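Response regulator receiver protein (Pseudoalteromonas atlantica T6c, PDB 3KTO) probably acts as a receiver-domain response regulator, taking up a phosphoryl signal from a partner histidine kinase in two-component signalling. Local coordinates at residues Ala39-Met43 and Leu70-Leu74. Numbering follows the deposited sequence.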
ATOM      1  N   ALA A  39     -10.320 -11.237  -9.873  1.00 22.56           N
ATOM      2  CA  ALA A  39     -10.467 -11.751 -11.232  1.00 22.94           C
ATOM      3  C   ALA A  39     -11.509 -12.865 -11.203  1.00 25.18           C
ATOM      4  O   ALA A  39     -12.324 -12.992 -12.110  1.00 22.74           O
ATOM      5  CB  ALA A  39      -9.143 -12.299 -11.738  1.00 25.36           C
ATOM      6  N   GLU A  40     -11.465 -13.676 -10.151  1.00 26.60           N
ATOM      7  CA  GLU A  40     -12.408 -14.775 -10.001  1.00 30.46           C
ATOM      8  C   GLU A  40     -13.843 -14.236  -9.994  1.00 30.43           C
ATOM      9  O   GLU A  40     -14.709 -14.747 -10.698  1.00 29.78           O
ATOM     10  CB  GLU A  40     -12.123 -15.526  -8.704  1.00 34.70           C
ATOM     11  CG  GLU A  40     -13.100 -16.637  -8.403  1.00 39.43           C
ATOM     12  CD  GLU A  40     -12.876 -17.241  -7.031  1.00 43.29           C
ATOM     13  OE1 GLU A  40     -12.998 -16.508  -6.026  1.00 45.83           O
ATOM     14  OE2 GLU A  40     -12.575 -18.448  -6.958  1.00 45.30           O
ATOM     15  N   SER A  41     -14.081 -13.197  -9.199  1.00 28.71           N
ATOM     16  CA  SER A  41     -15.401 -12.588  -9.108  1.00 29.82           C
ATOM     17  C   SER A  41     -15.849 -11.999 -10.444  1.00 31.12           C
ATOM     18  O   SER A  41     -17.003 -12.161 -10.846  1.00 29.98           O
ATOM     19  CB  SER A  41     -15.402 -11.492  -8.048  1.00 32.53           C
ATOM     20  OG  SER A  41     -16.677 -10.888  -7.971  1.00 38.04           O
ATOM     21  N   PHE A  42     -14.943 -11.311 -11.135  1.00 27.31           N
ATOM     22  CA  PHE A  42     -15.292 -10.726 -12.422  1.00 26.82           C
ATOM     23  C   PHE A  42     -15.594 -11.789 -13.469  1.00 29.45           C
ATOM     24  O   PHE A  42     -16.451 -11.589 -14.325  1.00 30.30           O
ATOM     25  CB  PHE A  42     -14.167  -9.849 -12.966  1.00 23.91           C
ATOM     26  CG  PHE A  42     -14.440  -9.335 -14.346  1.00 22.86           C
ATOM     27  CD1 PHE A  42     -15.380  -8.326 -14.552  1.00 23.00           C
ATOM     28  CD2 PHE A  42     -13.816  -9.907 -15.450  1.00 22.32           C
ATOM     29  CE1 PHE A  42     -15.702  -7.897 -15.839  1.00 22.87           C
ATOM     30  CE2 PHE A  42     -14.131  -9.488 -16.739  1.00 22.81           C
ATOM     31  CZ  PHE A  42     -15.080  -8.478 -16.932  1.00 25.76           C
HETATM   32  N   MSE A  43     -14.871 -12.904 -13.416  1.00 31.45           N
HETATM   33  CA  MSE A  43     -15.067 -13.977 -14.384  1.00 35.86           C
HETATM   34  C   MSE A  43     -16.418 -14.670 -14.259  1.00 37.39           C
HETATM   35  O   MSE A  43     -16.783 -15.473 -15.115  1.00 36.35           O
HETATM   36  CB  MSE A  43     -13.938 -15.005 -14.281  1.00 37.01           C
HETATM   37  CG  MSE A  43     -12.611 -14.496 -14.800  1.00 40.31           C
HETATM   38 SE   MSE A  43     -12.726 -13.903 -16.629  1.00 47.43          SE
HETATM   39  CE  MSE A  43     -11.377 -15.091 -17.365  1.00 43.08           C
ATOM     40  N   LEU A  70      -5.490 -11.328 -16.687  1.00 18.72           N
ATOM     41  CA  LEU A  70      -6.932 -11.277 -16.898  1.00 17.94           C
ATOM     42  C   LEU A  70      -7.206 -10.605 -18.240  1.00 18.84           C
ATOM     43  O   LEU A  70      -7.997 -11.100 -19.037  1.00 19.10           O
ATOM     44  CB  LEU A  70      -7.619 -10.492 -15.777  1.00 15.04           C
ATOM     45  CG  LEU A  70      -9.106 -10.183 -15.975  1.00 15.34           C
ATOM     46  CD1 LEU A  70      -9.910 -11.470 -16.158  1.00 17.01           C
ATOM     47  CD2 LEU A  70      -9.602  -9.414 -14.762  1.00 16.18           C
ATOM     48  N   LEU A  71      -6.548  -9.476 -18.490  1.00 17.87           N
ATOM     49  CA  LEU A  71      -6.732  -8.767 -19.756  1.00 18.18           C
ATOM     50  C   LEU A  71      -6.353  -9.674 -20.929  1.00 18.38           C
ATOM     51  O   LEU A  71      -7.079  -9.760 -21.912  1.00 18.21           O
ATOM     52  CB  LEU A  71      -5.872  -7.488 -19.800  1.00 18.13           C
ATOM     53  CG  LEU A  71      -5.834  -6.730 -21.133  1.00 17.31           C
ATOM     54  CD1 LEU A  71      -7.252  -6.453 -21.638  1.00 17.72           C
ATOM     55  CD2 LEU A  71      -5.076  -5.412 -20.930  1.00 18.36           C
ATOM     56  N   GLU A  72      -5.208 -10.338 -20.820  1.00 18.31           N
ATOM     57  CA  GLU A  72      -4.747 -11.232 -21.880  1.00 20.17           C
ATOM     58  C   GLU A  72      -5.771 -12.345 -22.144  1.00 20.64           C
ATOM     59  O   GLU A  72      -6.045 -12.687 -23.291  1.00 21.62           O
ATOM     60  CB  GLU A  72      -3.393 -11.835 -21.504  1.00 20.89           C
ATOM     61  CG  GLU A  72      -2.304 -10.779 -21.299  1.00 21.90           C
ATOM     62  CD  GLU A  72      -0.992 -11.349 -20.783  1.00 22.08           C
ATOM     63  OE1 GLU A  72      -0.998 -12.435 -20.175  1.00 22.34           O
ATOM     64  OE2 GLU A  72       0.050 -10.687 -20.965  1.00 23.36           O
ATOM     65  N   THR A  73      -6.335 -12.897 -21.077  1.00 21.46           N
ATOM     66  CA  THR A  73      -7.322 -13.958 -21.210  1.00 23.11           C
ATOM     67  C   THR A  73      -8.561 -13.485 -21.960  1.00 25.30           C
ATOM     68  O   THR A  73      -9.037 -14.158 -22.875  1.00 26.14           O
ATOM     69  CB  THR A  73      -7.756 -14.485 -19.835  1.00 24.97           C
ATOM     70  OG1 THR A  73      -6.650 -15.163 -19.221  1.00 25.85           O
ATOM     71  CG2 THR A  73      -8.944 -15.444 -19.978  1.00 26.96           C
ATOM     72  N   LEU A  74      -9.083 -12.327 -21.564  1.00 24.68           N
ATOM     73  CA  LEU A  74     -10.265 -11.764 -22.197  1.00 25.47           C
ATOM     74  C   LEU A  74     -10.010 -11.457 -23.666  1.00 27.51           C
ATOM     75  O   LEU A  74     -10.879 -11.679 -24.511  1.00 28.12           O
ATOM     76  CB  LEU A  74     -10.692 -10.487 -21.480  1.00 25.12           C
ATOM     77  CG  LEU A  74     -11.147 -10.624 -20.028  1.00 23.60           C
ATOM     78  CD1 LEU A  74     -11.376  -9.240 -19.460  1.00 24.78           C
ATOM     79  CD2 LEU A  74     -12.425 -11.461 -19.949  1.00 27.14           C
TER
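L70 reaches across the gap between two helices and lies over A39, F42 and M43, giving up more surface than any other residue of the contact. Its CD2 sits 4.2 Å from CB of A39, while its CD1 is 4.3 Å from CD2 of F42 and 3.8 Å from SE of M43, a selenomethionine. One turn on, L74 continues the same face: its CD1 lies 3.9 Å from CE2 of F42, and its CD2 4.1 Å from SE of M43. The CA-to-CB bond of M43 points sideways, but with chi1 and chi2 both m the chain's end comes nearer the other helix, and CE lies 3.6 Å from CG2 of T73. The m rotamer of T73 gives its methyl to M43 while OG1 is hydrogen-bonded to E69 O, one turn back. No hydrogen bond crosses between the segments; the join is apolar throughout. On the sheet side, F42 and L74 join the buried core, both resting on M54 of strand 51-57, and the F42 ring meets Y10 and F36 edge-to-face; M43 and T73 lie nearer the surface. Helices 39-42 and 66-76 thus pack side by side over a parallel sheet of strand order 2-1-3-4-5, the doubly wound (βα)5 fold of CheY-like receiver domains.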